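Local coordinates for uncharacterized protein (Bacteroides vulgatus, PDB 4FMR), which probably binds DNA through an HU/IHF-like domain, which is joined to an Ig-like DUF4469 domain whose role the structure alone does not show, at the interface of chains A and B. Sequence-based numbering; all coordinates share one arbitrary frame. Chains: chain A/B, uncharacterized hypothetical protein.

The interface of chains A and B. Residues chain A 64-65, 68, 73-75; chain B 33, 38, 41.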
# COMPACT_ATOMS: atom_id res chain seq x y z
N VAL A 64 -18.20 1.46 -6.54
CA VAL A 64 -18.17 0.03 -6.88
C VAL A 64 -16.97 -0.67 -6.18
O VAL A 64 -17.17 -1.71 -5.55
CB VAL A 64 -18.14 -0.19 -8.43
CG1 VAL A 64 -17.77 -1.63 -8.80
CG2 VAL A 64 -19.48 0.20 -9.05
N VAL A 65 -15.78 -0.07 -6.24
CA VAL A 65 -14.55 -0.63 -5.67
C VAL A 65 -14.63 -0.62 -4.13
O VAL A 65 -14.34 -1.65 -3.52
CB VAL A 65 -13.29 0.08 -6.19
CG1 VAL A 65 -12.04 -0.36 -5.42
CG2 VAL A 65 -13.11 -0.20 -7.69
N ALA A 68 -16.99 -3.34 -3.04
CA ALA A 68 -16.35 -4.64 -3.30
C ALA A 68 -15.40 -4.99 -2.17
O ALA A 68 -15.48 -6.08 -1.63
CB ALA A 68 -15.61 -4.62 -4.63
N GLU A 73 -14.13 -8.67 -1.06
CA GLU A 73 -13.52 -9.03 -2.34
C GLU A 73 -12.15 -8.41 -2.49
O GLU A 73 -11.92 -7.26 -2.03
CB GLU A 73 -14.39 -8.59 -3.53
CG GLU A 73 -15.72 -9.32 -3.64
CD GLU A 73 -16.71 -8.81 -4.67
OE1 GLU A 73 -16.55 -7.68 -5.18
OE2 GLU A 73 -17.68 -9.55 -4.96
N SER A 74 -11.23 -9.13 -3.16
CA SER A 74 -9.97 -8.53 -3.56
C SER A 74 -10.26 -7.82 -4.90
O SER A 74 -11.07 -8.31 -5.68
CB SER A 74 -8.84 -9.55 -3.66
OG SER A 74 -9.06 -10.40 -4.77
N VAL A 75 -9.71 -6.64 -5.10
CA VAL A 75 -10.00 -5.89 -6.31
C VAL A 75 -8.73 -5.65 -7.09
O VAL A 75 -7.79 -5.09 -6.54
CB VAL A 75 -10.71 -4.55 -5.98
CG1 VAL A 75 -10.91 -3.70 -7.24
CG2 VAL A 75 -12.04 -4.81 -5.27
N ILE B 33 -12.23 -9.53 -8.17
CA ILE B 33 -12.85 -8.85 -9.31
C ILE B 33 -11.76 -8.02 -10.04
O ILE B 33 -10.76 -7.58 -9.43
CB ILE B 33 -14.09 -7.99 -8.93
CG1 ILE B 33 -13.71 -6.69 -8.17
CG2 ILE B 33 -15.16 -8.83 -8.21
CD1 ILE B 33 -14.84 -5.67 -8.13
N ILE B 38 -15.93 -4.60 -12.56
CA ILE B 38 -16.07 -3.22 -12.09
C ILE B 38 -16.93 -2.45 -13.08
O ILE B 38 -17.91 -1.86 -12.67
CB ILE B 38 -14.69 -2.53 -11.85
CG1 ILE B 38 -13.97 -3.16 -10.66
CG2 ILE B 38 -14.84 -0.99 -11.68
CD1 ILE B 38 -12.50 -2.82 -10.54
N ARG B 41 -20.53 -3.60 -13.00
CA ARG B 41 -21.23 -3.15 -11.79
C ARG B 41 -21.55 -1.64 -11.85
O ARG B 41 -22.58 -1.21 -11.29
CB ARG B 41 -20.44 -3.50 -10.53
CG ARG B 41 -20.46 -4.99 -10.20
CD ARG B 41 -19.68 -5.27 -8.95
NE ARG B 41 -19.56 -6.70 -8.67
CZ ARG B 41 -18.94 -7.20 -7.61
NH1 ARG B 41 -18.37 -6.39 -6.72
NH2 ARG B 41 -18.88 -8.51 -7.42
O HOH W 1 -18.86 -3.65 -6.10
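The carboxylate of A:Glu73 meets the edge of the B:Arg41 guanidinium, tip to tip, with the two planes turned 31° apart. Both oxygens of A:Glu73 accept through their syn lone pairs in an end-on salt bridge. NH1 of B:Arg41 donates to OE1 of A:Glu73 at 2.7 Å, with OE1 somewhat tilted from the guanidinium plane. NH2 of B:Arg41 donates to OE2 of A:Glu73 at 2.9 Å, nearly straight (173° at H) and in that plane. The B:Arg41 chain runs extended from CG to NE, which carries the guanidinium from helix 35-45 across to the acid. NH1 of B:Arg41 is also hydrogen-bonded to the oxygen of water 1 at 2.8 Å, and that water to the backbone O of A:Val64. An alanine in place of B:Arg41 would probably leave the A:Glu73 carboxylate without its charged mate and free to turn. Nearer the backbone, CB of B:Arg41 packs on CG1 of A:Val64 at 3.7 Å. B:Ile33 N donates to A:Ser74 O at 3.0 Å, within a parallel beta bridge between A:Val75 and B:Ile33. The side chains of that pair lie alongside each other. With CG1 of B:Ile33 between N and the carbonyl carbon (chi1 73°), CG1 faces CG2 of A:Val75 at 3.8 Å and CD1 of B:Ile33 reaches CB of A:Ala68 at 3.7 Å. CD1 of B:Ile38 touches CG1 of A:Val75 and CG2 of A:Val65. This patch and its two-fold twin join the HU-like domains of the two chains, consistent with the dimers typical of the HU/IHF family.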